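Local atomic coordinates of putative glycoside hydrolase (Bacteroides ovatus, PDB entry 4ONZ), a protein that is of unestablished function but is classed as a putative glycoside hydrolase and probably has a five-bladed beta-propeller fold. Residues Leu336-Ala341 with Ala346-Asp351; Gly61-Leu66 with Gly326-Lys331; Trp13-Phe18 with Gly258-Tyr263; Glu22-Val27 with Asp91-Lys96. One frame throughout, in Å; residues are numbered along the deposited sequence.

Overall arrangement
All four contacts belong to a beta-propeller, and three of them are buried. Interaction 1 is the one built on main-chain hydrogen bonds, pairing two strands of the last sheet. Interaction 2 packs the first strand of that same sheet against a strand of the first sheet of the chain, through apolar groups and a histidine ring. In interaction 3, the N-terminal Trp13-Phe18 lies on strand 258-266 by purely apolar touches, while Phe18 reaches Leu336 and Cys350 of interaction 1. Interaction 4 is a surface meeting of two loops, bridged by a water; Asn25 and Gly92 of these loops hydrogen-bond to Val347 and Tyr337 of interaction 1. Centres of interactions 3 and 4 lie about 23 Å apart.

Interaction 1 (Leu336-Ala341 with Ala346-Asp351); sequences LYYGCA and AVAVCD
Ala346 and Tyr338 form the heart of an antiparallel beta hairpin, strands 333-340 and 344-350, in the last sheet of the propeller. They are a hydrogen-bonded pair: Tyr338 N donates to Ala346 O at 3.0 Å, and Ala346 N returns the bond to Tyr338 O at 2.9 Å, with an N-H...O angle of 170°. Two residues back on one strand and two on along the other, Leu336 and Ala348 repeat the exchange, and Leu336 N reaches Ala348 O at 2.8 Å. Between them Tyr337 and Val347 make the non-hydrogen-bonded pair.

The Tyr338 ring is swung across to the partner strand because CG sits between the backbone N and the carbonyl carbon (chi1 60°). One face of the ring thereby covers the Ala346 methyl, whose CB lies 3.4 Å from CZ, a CH-pi contact placed toward the rim and not at the centre. Ala348 N lies at the edge of the ring, near its plane, and the Ala348 methyl CB is 4.2 Å from Tyr338 CE1. The Tyr338 hydroxyl is taken by Glu312, and Phe305 meets the ring edge-to-face, so the hydrogen bond and the ring contacts together limit the rotation of this buried tyrosine. Cys340 SG closes on Ala346 CB from another direction, adding a further apolar neighbour to the small methyl.

On the other face of the sheet Tyr337 and Val347 run side by side. The hydroxyl of Tyr337 bonds to Gly92 O, tying the hairpin to a neighbouring loop, while a valine methyl covers the ring: Val347 CG2 stands 3.4 Å from Tyr337 CE1.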
loop_
_atom_site.group_PDB
_atom_site.type_symbol
_atom_site.label_atom_id
_atom_site.label_comp_id
_atom_site.label_asym_id
_atom_site.label_seq_id
_atom_site.Cartn_x
_atom_site.Cartn_y
_atom_site.Cartn_z
ATOM N N LEU A 336 3.107 11.366 2.428
ATOM C CA LEU A 336 2.551 10.401 1.483
ATOM C C LEU A 336 3.693 9.852 0.622
ATOM O O LEU A 336 4.407 10.632 -0.012
ATOM C CB LEU A 336 1.558 11.148 0.590
ATOM C CG LEU A 336 0.503 10.371 -0.172
ATOM C CD1 LEU A 336 -0.390 9.644 0.820
ATOM C CD2 LEU A 336 -0.304 11.339 -1.012
ATOM N N TYR A 337 3.851 8.530 0.582
ATOM C CA TYR A 337 4.891 7.887 -0.213
ATOM C C TYR A 337 4.243 7.116 -1.333
ATOM O O TYR A 337 3.283 6.366 -1.118
ATOM C CB TYR A 337 5.782 6.990 0.647
ATOM C CG TYR A 337 6.610 7.789 1.596
ATOM C CD1 TYR A 337 7.801 8.356 1.177
ATOM C CD2 TYR A 337 6.177 8.041 2.897
ATOM C CE1 TYR A 337 8.557 9.132 2.036
ATOM C CE2 TYR A 337 6.926 8.804 3.754
ATOM C CZ TYR A 337 8.118 9.346 3.318
ATOM O OH TYR A 337 8.865 10.135 4.150
ATOM N N TYR A 338 4.771 7.301 -2.527
ATOM C CA TYR A 338 4.175 6.705 -3.712
ATOM C C TYR A 338 5.188 6.286 -4.735
ATOM O O TYR A 338 6.314 6.801 -4.759
ATOM C CB TYR A 338 3.202 7.701 -4.345
ATOM C CG TYR A 338 3.772 9.050 -4.809
ATOM C CD1 TYR A 338 3.997 10.107 -3.907
ATOM C CD2 TYR A 338 3.980 9.301 -6.158
ATOM C CE1 TYR A 338 4.477 11.341 -4.351
ATOM C CE2 TYR A 338 4.456 10.523 -6.604
ATOM C CZ TYR A 338 4.701 11.541 -5.709
ATOM O OH TYR A 338 5.170 12.745 -6.203
ATOM N N GLY A 339 4.782 5.312 -5.546
ATOM C CA GLY A 339 5.569 4.857 -6.655
ATOM C C GLY A 339 5.316 5.871 -7.752
ATOM O O GLY A 339 4.163 6.270 -7.989
ATOM N N CYS A 340 6.390 6.326 -8.382
ATOM C CA CYS A 340 6.283 7.280 -9.469
ATOM C C CYS A 340 6.885 6.641 -10.718
ATOM O O CYS A 340 7.983 6.071 -10.679
ATOM C CB CYS A 340 6.928 8.634 -9.086
ATOM S SG CYS A 340 8.674 8.597 -8.665
ATOM N N ALA A 341 6.114 6.664 -11.807
ATOM C CA ALA A 341 6.535 6.108 -13.092
ATOM C C ALA A 341 6.822 4.608 -13.050
ATOM O O ALA A 341 7.613 4.107 -13.855
ATOM C CB ALA A 341 7.755 6.873 -13.609
ATOM N N ALA A 346 8.622 8.450 -4.435
ATOM C CA ALA A 346 8.530 9.886 -4.219
ATOM C C ALA A 346 7.699 10.184 -2.981
ATOM O O ALA A 346 6.973 9.317 -2.467
ATOM C CB ALA A 346 7.949 10.586 -5.437
ATOM N N VAL A 347 7.803 11.426 -2.519
ATOM C CA VAL A 347 7.103 11.864 -1.322
ATOM C C VAL A 347 6.371 13.185 -1.554
ATOM O O VAL A 347 6.828 14.036 -2.335
ATOM C CB VAL A 347 8.092 12.011 -0.129
ATOM C CG1 VAL A 347 9.076 13.154 -0.360
ATOM C CG2 VAL A 347 7.350 12.228 1.180
ATOM N N ALA A 348 5.225 13.332 -0.891
ATOM C CA ALA A 348 4.444 14.580 -0.889
ATOM C C ALA A 348 3.986 14.767 0.550
ATOM O O ALA A 348 3.774 13.789 1.279
ATOM C CB ALA A 348 3.266 14.526 -1.853
ATOM N N VAL A 349 3.829 16.016 0.960
ATOM C CA VAL A 349 3.603 16.342 2.372
ATOM C C VAL A 349 2.397 17.246 2.595
ATOM O O VAL A 349 2.170 18.173 1.828
ATOM C CB VAL A 349 4.861 17.056 2.923
ATOM C CG1 VAL A 349 4.749 17.296 4.426
ATOM C CG2 VAL A 349 6.111 16.246 2.587
ATOM N N CYS A 350 1.646 16.962 3.660
ATOM C CA CYS A 350 0.461 17.726 4.051
ATOM C C CYS A 350 0.627 18.253 5.476
ATOM O O CYS A 350 0.913 17.490 6.401
ATOM C CB CYS A 350 -0.775 16.839 3.981
ATOM S SG CYS A 350 -2.328 17.591 4.520
ATOM N N ASP A 351 0.446 19.556 5.659
ATOM C CA ASP A 351 0.589 20.148 6.991
ATOM C C ASP A 351 -0.748 20.441 7.686
ATOM O O ASP A 351 -0.765 21.043 8.755
ATOM C CB ASP A 351 1.489 21.390 6.927
ATOM C CG ASP A 351 0.970 22.439 5.982
ATOM O OD1 ASP A 351 -0.255 22.484 5.747
ATOM O OD2 ASP A 351 1.792 23.226 5.474
#

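Interaction 2 (Gly61-Leu66 with Gly326-Lys331); sequences GKIVVL and GLVYHK
Ile63 lays its CG1-CD1 arm over one face of the His330 imidazole, in an interblade contact of the beta-propeller. Strand 62-70 of the first sheet in the chain here faces strand 322-330 of the last, so the contact helps join the two ends of the ring of blades. The nearest alpha carbons, those of Ile63 and Val328, are 7.6 Å apart, and the join is made by side chains.

In the isoleucine, CG1 lies anti to the carbonyl carbon (chi1 -69°), and chi2 of 172° keeps the arm extended out to CD1. CD1 comes 3.8 Å from His330 CG and 3.9 Å from His330 CD2, off the middle of the ring and nearer its CB side. This is an off-centre CH-pi contact. The opposite face of the imidazole is met by the next residue in its own chain, Lys331, through CG, so the ring lies between two aliphatic chains.

The same isoleucine methyl has Val328 as a second neighbour, with Val328 CG2 4.0 Å from Ile63 CD1; beyond it, Ala56 and Val58 of strand 50-59 touch this valine. Ile63 also rests on Tyr337 of the neighbouring strand, which makes the apolar patch continuous with the hairpin. Just before strand 62-70, the carbonyl of Gly61 approaches the imidazole at its edge, near the ring plane, with O 3.4 Å from His330 CE1.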
loop_
_atom_site.group_PDB
_atom_site.type_symbol
_atom_site.label_atom_id
_atom_site.label_comp_id
_atom_site.label_asym_id
_atom_site.label_seq_id
_atom_site.Cartn_x
_atom_site.Cartn_y
_atom_site.Cartn_z
ATOM N N GLY A 61 10.873 7.590 16.433
ATOM C CA GLY A 61 10.935 8.948 15.892
ATOM C C GLY A 61 11.415 9.091 14.456
ATOM O O GLY A 61 11.566 10.213 13.973
ATOM N N LYS A 62 11.648 7.973 13.768
ATOM C CA LYS A 62 12.105 7.997 12.391
ATOM C C LYS A 62 11.087 7.390 11.433
ATOM O O LYS A 62 10.382 6.455 11.777
ATOM C CB LYS A 62 13.414 7.231 12.244
ATOM C CG LYS A 62 14.597 7.887 12.934
ATOM C CD LYS A 62 15.891 7.226 12.497
ATOM C CE LYS A 62 17.104 8.019 12.945
ATOM N NZ LYS A 62 18.347 7.451 12.355
ATOM N N ILE A 63 11.043 7.942 10.229
ATOM C CA ILE A 63 10.195 7.442 9.172
ATOM C C ILE A 63 10.940 6.293 8.496
ATOM O O ILE A 63 12.140 6.400 8.201
ATOM C CB ILE A 63 9.864 8.539 8.133
ATOM C CG1 ILE A 63 8.948 9.591 8.774
ATOM C CG2 ILE A 63 9.184 7.929 6.915
ATOM C CD1 ILE A 63 8.697 10.815 7.930
ATOM N N VAL A 64 10.232 5.191 8.279
ATOM C CA VAL A 64 10.807 4.040 7.600
ATOM C C VAL A 64 9.975 3.754 6.366
ATOM O O VAL A 64 8.749 3.681 6.444
ATOM C CB VAL A 64 10.827 2.781 8.487
ATOM C CG1 VAL A 64 11.300 1.578 7.678
ATOM C CG2 VAL A 64 11.707 3.002 9.708
ATOM N N VAL A 65 10.649 3.620 5.228
ATOM C CA VAL A 65 10.001 3.322 3.966
ATOM C C VAL A 65 10.457 1.932 3.554
ATOM O O VAL A 65 11.654 1.645 3.520
ATOM C CB VAL A 65 10.344 4.364 2.880
ATOM C CG1 VAL A 65 9.639 4.036 1.581
ATOM C CG2 VAL A 65 9.975 5.765 3.356
ATOM N N LEU A 66 9.481 1.070 3.278
ATOM C CA LEU A 66 9.711 -0.316 2.886
ATOM C C LEU A 66 9.268 -0.413 1.422
ATOM O O LEU A 66 8.084 -0.465 1.109
ATOM C CB LEU A 66 8.913 -1.239 3.808
ATOM C CG LEU A 66 9.417 -1.184 5.263
ATOM C CD1 LEU A 66 8.364 -1.584 6.284
ATOM C CD2 LEU A 66 10.675 -2.026 5.430
ATOM N N GLY A 326 1.992 4.529 0.991
ATOM C CA GLY A 326 2.452 4.792 2.348
ATOM C C GLY A 326 1.937 6.111 2.872
ATOM O O GLY A 326 1.864 7.088 2.138
ATOM N N LEU A 327 1.574 6.132 4.150
ATOM C CA LEU A 327 1.074 7.325 4.799
ATOM C C LEU A 327 1.533 7.334 6.247
ATOM O O LEU A 327 1.196 6.428 7.025
ATOM C CB LEU A 327 -0.453 7.369 4.740
ATOM C CG LEU A 327 -1.106 8.583 5.390
ATOM C CD1 LEU A 327 -0.699 9.880 4.684
ATOM C CD2 LEU A 327 -2.620 8.414 5.383
ATOM N N VAL A 328 2.294 8.360 6.623
ATOM C CA VAL A 328 2.789 8.454 7.999
ATOM C C VAL A 328 2.567 9.841 8.582
ATOM O O VAL A 328 2.611 10.844 7.867
ATOM C CB VAL A 328 4.284 8.089 8.113
ATOM C CG1 VAL A 328 4.514 6.632 7.738
ATOM C CG2 VAL A 328 5.151 8.982 7.252
ATOM N N TYR A 329 2.309 9.863 9.881
ATOM C CA TYR A 329 2.142 11.079 10.643
ATOM C C TYR A 329 3.472 11.305 11.349
ATOM O O TYR A 329 3.943 10.448 12.093
ATOM C CB TYR A 329 1.019 10.925 11.664
ATOM C CG TYR A 329 0.822 12.148 12.527
ATOM C CD1 TYR A 329 0.014 13.196 12.104
ATOM C CD2 TYR A 329 1.443 12.257 13.761
ATOM C CE1 TYR A 329 -0.170 14.316 12.894
ATOM C CE2 TYR A 329 1.263 13.375 14.560
ATOM C CZ TYR A 329 0.453 14.398 14.117
ATOM O OH TYR A 329 0.274 15.515 14.897
ATOM N N HIS A 330 4.067 12.469 11.122
ATOM C CA HIS A 330 5.371 12.793 11.681
ATOM C C HIS A 330 5.496 14.296 11.891
ATOM O O HIS A 330 5.366 15.067 10.943
ATOM C CB HIS A 330 6.451 12.297 10.722
ATOM C CG HIS A 330 7.845 12.634 11.146
ATOM N ND1 HIS A 330 8.486 11.984 12.174
ATOM C CD2 HIS A 330 8.732 13.535 10.658
ATOM C CE1 HIS A 330 9.704 12.480 12.318
ATOM N NE2 HIS A 330 9.879 13.419 11.405
ATOM N N LYS A 331 5.718 14.687 13.144
ATOM C CA LYS A 331 5.878 16.091 13.531
ATOM C C LYS A 331 4.774 16.998 12.990
ATOM O O LYS A 331 5.030 17.975 12.273
ATOM C CB LYS A 331 7.267 16.602 13.136
ATOM C CG LYS A 331 8.387 15.919 13.902
ATOM C CD LYS A 331 9.750 16.456 13.502
ATOM C CE LYS A 331 10.862 15.805 14.311
ATOM N NZ LYS A 331 12.208 16.263 13.870
#

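Interaction 3 (Trp13-Phe18 with Gly258-Tyr263); sequences WVIGPF and GIVLVY
Val260 meets Ile15 and Trp13 with its two methyls, one apiece, where the N-terminal stretch of the chain lies against strand 258-266 of a beta-propeller blade. Trp13-Phe18 has no regular secondary structure, yet Trp13 and Ile15, which make the contact, are buried, and the contact is apolar packing of a loop onto a sheet.

From the strand, the CB of Val260 points at the loop and is already close to it, 4.0 Å from Ile15 CD1. The branches then part. CG1, anti to the backbone N (chi1 172°), approaches the end of Ile15, with CG1 and Ile15 CD1 3.9 Å apart; the two side chains run past each other antiparallel, bringing the Ile15 end methyl beside CG1 and CB of Val260. CG2 turns the other way, beside the backbone N, and lies at the edge of the Trp13 indole, near its plane, 4.0 Å from CE3. The same CG2 is also 4.0 Å from the carbonyl O of Trp13.

The indole is held by more than this edge. One of its faces is covered centrally by the Val14 methyl CG2, and NE1 is spent on a hydrogen bond to Asp298, which together limit the rotation of the indole. Beyond Val260, Ile15 also touches Ile253 of the adjoining strand 245-255 and Leu334 of strand 333-340 in the last sheet. The loop thus spans from one sheet to another. CG1 of Ile15 is anti to the carbonyl carbon (chi1 -57°) and chi2 is 176°, which delivers CD1 to the CB and CG1 of Val260.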
loop_
_atom_site.group_PDB
_atom_site.type_symbol
_atom_site.label_atom_id
_atom_site.label_comp_id
_atom_site.label_asym_id
_atom_site.label_seq_id
_atom_site.Cartn_x
_atom_site.Cartn_y
_atom_site.Cartn_z
ATOM N N TRP A 13 -13.814 17.092 4.245
ATOM C CA TRP A 13 -13.324 15.818 4.777
ATOM C C TRP A 13 -12.061 15.284 4.087
ATOM O O TRP A 13 -11.427 14.349 4.581
ATOM C CB TRP A 13 -14.426 14.755 4.658
ATOM C CG TRP A 13 -14.857 14.464 3.239
ATOM C CD1 TRP A 13 -15.891 15.042 2.558
ATOM C CD2 TRP A 13 -14.259 13.524 2.335
ATOM N NE1 TRP A 13 -15.972 14.520 1.286
ATOM C CE2 TRP A 13 -14.984 13.584 1.127
ATOM C CE3 TRP A 13 -13.185 12.632 2.434
ATOM C CZ2 TRP A 13 -14.669 12.787 0.024
ATOM C CZ3 TRP A 13 -12.872 11.844 1.336
ATOM C CH2 TRP A 13 -13.610 11.928 0.150
ATOM N N VAL A 14 -11.701 15.873 2.952
ATOM C CA VAL A 14 -10.574 15.401 2.153
ATOM C C VAL A 14 -9.240 15.648 2.853
ATOM O O VAL A 14 -9.017 16.712 3.406
ATOM C CB VAL A 14 -10.584 16.070 0.759
ATOM C CG1 VAL A 14 -9.398 15.623 -0.074
ATOM C CG2 VAL A 14 -11.882 15.749 0.031
ATOM N N ILE A 15 -8.368 14.648 2.848
ATOM C CA ILE A 15 -7.056 14.796 3.463
ATOM C C ILE A 15 -6.135 15.416 2.421
ATOM O O ILE A 15 -6.022 14.920 1.292
ATOM C CB ILE A 15 -6.492 13.465 3.981
ATOM C CG1 ILE A 15 -7.463 12.834 4.981
ATOM C CG2 ILE A 15 -5.134 13.692 4.634
ATOM C CD1 ILE A 15 -7.056 11.476 5.486
ATOM N N GLY A 16 -5.492 16.514 2.804
ATOM C CA GLY A 16 -4.602 17.242 1.917
ATOM C C GLY A 16 -4.687 18.745 2.154
ATOM O O GLY A 16 -5.295 19.180 3.124
ATOM N N PRO A 17 -4.084 19.546 1.263
ATOM C CA PRO A 17 -3.371 19.095 0.068
ATOM C C PRO A 17 -1.977 18.549 0.373
ATOM O O PRO A 17 -1.342 18.975 1.347
ATOM C CB PRO A 17 -3.265 20.378 -0.766
ATOM C CG PRO A 17 -3.194 21.470 0.238
ATOM C CD PRO A 17 -3.950 21.001 1.462
ATOM N N PHE A 18 -1.525 17.599 -0.447
ATOM C CA PHE A 18 -0.189 17.041 -0.340
ATOM C C PHE A 18 0.670 17.720 -1.395
ATOM O O PHE A 18 0.371 17.639 -2.590
ATOM C CB PHE A 18 -0.200 15.530 -0.549
ATOM C CG PHE A 18 -0.843 14.773 0.565
ATOM C CD1 PHE A 18 -2.216 14.555 0.581
ATOM C CD2 PHE A 18 -0.080 14.277 1.605
ATOM C CE1 PHE A 18 -2.814 13.846 1.612
ATOM C CE2 PHE A 18 -0.669 13.572 2.637
ATOM C CZ PHE A 18 -2.040 13.362 2.644
ATOM N N GLY A 258 -15.323 10.507 9.588
ATOM C CA GLY A 258 -15.479 9.073 9.368
ATOM C C GLY A 258 -14.163 8.443 8.957
ATOM O O GLY A 258 -13.100 8.954 9.292
ATOM N N ILE A 259 -14.240 7.339 8.222
ATOM C CA ILE A 259 -13.044 6.633 7.763
ATOM C C ILE A 259 -12.704 7.087 6.358
ATOM O O ILE A 259 -13.567 7.085 5.488
ATOM C CB ILE A 259 -13.275 5.106 7.750
ATOM C CG1 ILE A 259 -13.539 4.608 9.175
ATOM C CG2 ILE A 259 -12.073 4.375 7.146
ATOM C CD1 ILE A 259 -14.167 3.234 9.253
ATOM N N VAL A 260 -11.451 7.474 6.135
ATOM C CA VAL A 260 -10.991 7.851 4.806
ATOM C C VAL A 260 -10.044 6.768 4.281
ATOM O O VAL A 260 -9.061 6.379 4.948
ATOM C CB VAL A 260 -10.295 9.231 4.762
ATOM C CG1 VAL A 260 -9.668 9.493 3.389
ATOM C CG2 VAL A 260 -11.294 10.344 5.100
ATOM N N LEU A 261 -10.368 6.268 3.096
ATOM C CA LEU A 261 -9.510 5.322 2.408
ATOM C C LEU A 261 -8.921 6.051 1.210
ATOM O O LEU A 261 -9.665 6.522 0.343
ATOM C CB LEU A 261 -10.299 4.100 1.934
ATOM C CG LEU A 261 -9.507 3.086 1.086
ATOM C CD1 LEU A 261 -8.377 2.447 1.886
ATOM C CD2 LEU A 261 -10.428 2.022 0.507
ATOM N N VAL A 262 -7.597 6.193 1.188
ATOM C CA VAL A 262 -6.907 6.719 0.019
ATOM C C VAL A 262 -6.738 5.517 -0.919
ATOM O O VAL A 262 -6.223 4.462 -0.518
ATOM C CB VAL A 262 -5.543 7.363 0.362
ATOM C CG1 VAL A 262 -4.739 7.642 -0.902
ATOM C CG2 VAL A 262 -5.741 8.647 1.151
ATOM N N TYR A 263 -7.194 5.658 -2.160
ATOM C CA TYR A 263 -7.103 4.563 -3.103
ATOM C C TYR A 263 -6.602 5.032 -4.459
ATOM O O TYR A 263 -6.611 6.220 -4.768
ATOM C CB TYR A 263 -8.447 3.831 -3.216
ATOM C CG TYR A 263 -9.541 4.546 -3.981
ATOM C CD1 TYR A 263 -10.395 5.443 -3.352
ATOM C CD2 TYR A 263 -9.755 4.279 -5.328
ATOM C CE1 TYR A 263 -11.410 6.072 -4.053
ATOM C CE2 TYR A 263 -10.771 4.897 -6.032
ATOM C CZ TYR A 263 -11.595 5.791 -5.397
ATOM O OH TYR A 263 -12.596 6.404 -6.122
#

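Interaction 4 (Glu22-Val27 with Asp91-Lys96); sequences EGVNPV and DGIEMK
An Asx turn at Asp91 shapes the surface loop of the beta-propeller in which Ile93 and Met95, a selenomethionine in this model, meet Val24 and Val27 of the N-terminal loop. Asp91 OD1 takes two backbone N-H groups: that of Ile93 at 3.0 Å, coming from above the carboxylate plane, and that of Glu94, also at 3.0 Å, on the syn lone pair. Gripped in this way, the loop presents Ile93 to the other segment.

The closest apolar touch is between Val24 CB and Ile93 CG2, 3.6 Å apart, with the two side chains crossing at about a right angle. With chi1 of Ile93 at -51°, CG1 is anti to the carbonyl carbon and CG2 is left anti to the backbone N, where it meets Val24 CG1 as well. Further along, Val27 CG1 lies against the carbonyl O of Ile93 at 3.5 Å, while Met95 CG comes 3.6 Å from Val27 O. The selenomethionine chain bends beyond that point, and Met95 also packs on Ala87 and Ser89 of strand 82-89.

The two loops are also joined through a water that donates to both Val27 O, at 2.9 Å, and Ile93 O, at 2.8 Å. Each of these carbonyls thus has a polar partner despite the aliphatic groups beside it. This water is the polar link found between the segments, and since both carbonyl oxygens are acceptors, the water supplies both hydrogens; the remainder of the contact is held by modest van der Waals packing.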
loop_
_atom_site.group_PDB
_atom_site.type_symbol
_atom_site.label_atom_id
_atom_site.label_comp_id
_atom_site.label_asym_id
_atom_site.label_seq_id
_atom_site.Cartn_x
_atom_site.Cartn_y
_atom_site.Cartn_z
ATOM N N GLU A 22 9.959 20.871 -3.322
ATOM C CA GLU A 22 10.768 21.180 -4.501
ATOM C C GLU A 22 12.162 20.536 -4.473
ATOM O O GLU A 22 12.864 20.568 -3.466
ATOM C CB GLU A 22 10.895 22.694 -4.720
ATOM C CG GLU A 22 11.418 23.043 -6.111
ATOM C CD GLU A 22 11.460 24.532 -6.394
ATOM O OE1 GLU A 22 11.847 25.308 -5.502
ATOM O OE2 GLU A 22 11.127 24.922 -7.530
ATOM N N GLY A 23 12.521 19.928 -5.604
ATOM C CA GLY A 23 13.822 19.318 -5.825
ATOM C C GLY A 23 14.241 18.077 -5.078
ATOM O O GLY A 23 15.363 17.628 -5.265
ATOM N N VAL A 24 13.376 17.508 -4.244
ATOM C CA VAL A 24 13.777 16.340 -3.445
ATOM C C VAL A 24 13.449 15.000 -4.094
ATOM O O VAL A 24 14.038 13.980 -3.734
ATOM C CB VAL A 24 13.147 16.343 -2.030
ATOM C CG1 VAL A 24 13.365 17.686 -1.354
ATOM C CG2 VAL A 24 11.659 16.002 -2.070
ATOM N N ASN A 25 12.513 14.992 -5.041
ATOM C CA ASN A 25 12.075 13.739 -5.645
ATOM C C ASN A 25 12.788 13.345 -6.929
ATOM O O ASN A 25 13.121 14.208 -7.739
ATOM C CB ASN A 25 10.572 13.784 -5.902
ATOM C CG ASN A 25 9.769 13.604 -4.642
ATOM O OD1 ASN A 25 10.000 12.666 -3.880
ATOM N ND2 ASN A 25 8.791 14.476 -4.431
ATOM N N PRO A 26 12.974 12.028 -7.147
ATOM C CA PRO A 26 12.569 10.897 -6.297
ATOM C C PRO A 26 13.485 10.694 -5.087
ATOM O O PRO A 26 14.672 11.029 -5.146
ATOM C CB PRO A 26 12.674 9.694 -7.242
ATOM C CG PRO A 26 13.709 10.091 -8.233
ATOM C CD PRO A 26 13.569 11.575 -8.418
ATOM N N VAL A 27 12.936 10.151 -4.004
ATOM C CA VAL A 27 13.710 9.909 -2.779
ATOM C C VAL A 27 14.395 8.527 -2.738
ATOM O O VAL A 27 15.346 8.345 -1.989
ATOM C CB VAL A 27 12.878 10.156 -1.492
ATOM C CG1 VAL A 27 12.505 11.630 -1.383
ATOM C CG2 VAL A 27 11.634 9.288 -1.429
ATOM N N ASP A 91 13.858 13.028 8.515
ATOM C CA ASP A 91 12.935 14.090 8.098
ATOM C C ASP A 91 11.883 13.698 7.044
ATOM O O ASP A 91 11.066 14.532 6.649
ATOM C CB ASP A 91 13.766 15.279 7.568
ATOM C CG ASP A 91 14.675 14.904 6.370
ATOM O OD1 ASP A 91 14.658 13.739 5.915
ATOM O OD2 ASP A 91 15.411 15.794 5.873
ATOM N N GLY A 92 11.913 12.448 6.587
ATOM C CA GLY A 92 10.968 11.969 5.577
ATOM C C GLY A 92 11.452 12.165 4.150
ATOM O O GLY A 92 10.778 11.730 3.212
ATOM N N ILE A 93 12.631 12.780 3.998
ATOM C CA ILE A 93 13.212 13.120 2.693
ATOM C C ILE A 93 14.504 12.345 2.432
ATOM O O ILE A 93 14.607 11.627 1.444
ATOM C CB ILE A 93 13.504 14.638 2.612
ATOM C CG1 ILE A 93 12.266 15.443 3.018
ATOM C CG2 ILE A 93 13.980 15.029 1.221
ATOM C CD1 ILE A 93 11.030 15.161 2.194
ATOM N N GLU A 94 15.496 12.524 3.304
ATOM C CA GLU A 94 16.759 11.807 3.162
ATOM C C GLU A 94 16.558 10.353 3.597
ATOM O O GLU A 94 15.903 10.079 4.595
ATOM C CB GLU A 94 17.871 12.485 3.962
ATOM C CG GLU A 94 18.131 13.923 3.538
ATOM C CD GLU A 94 18.473 14.052 2.062
ATOM O OE1 GLU A 94 19.137 13.148 1.516
ATOM O OE2 GLU A 94 18.091 15.074 1.453
HETATM N N MSE A 95 17.106 9.426 2.814
HETATM C CA MSE A 95 16.942 7.997 3.067
HETATM C C MSE A 95 18.253 7.286 3.268
HETATM O O MSE A 95 19.185 7.463 2.489
HETATM C CB MSE A 95 16.269 7.366 1.851
HETATM C CG MSE A 95 14.884 7.924 1.519
HETATM SE SE MSE A 95 13.528 7.286 2.786
HETATM C CE MSE A 95 12.330 8.835 2.786
ATOM N N LYS A 96 18.335 6.487 4.329
ATOM C CA LYS A 96 19.502 5.650 4.607
ATOM C C LYS A 96 19.017 4.224 4.363
ATOM O O LYS A 96 18.154 3.728 5.094
ATOM C CB LYS A 96 19.971 5.850 6.047
ATOM C CG LYS A 96 21.175 5.017 6.467
ATOM C CD LYS A 96 21.539 5.304 7.921
ATOM C CE LYS A 96 22.554 4.314 8.472
ATOM N NZ LYS A 96 23.810 4.270 7.673
HETATM O O HOH W 1 16.228 10.745 -0.657
#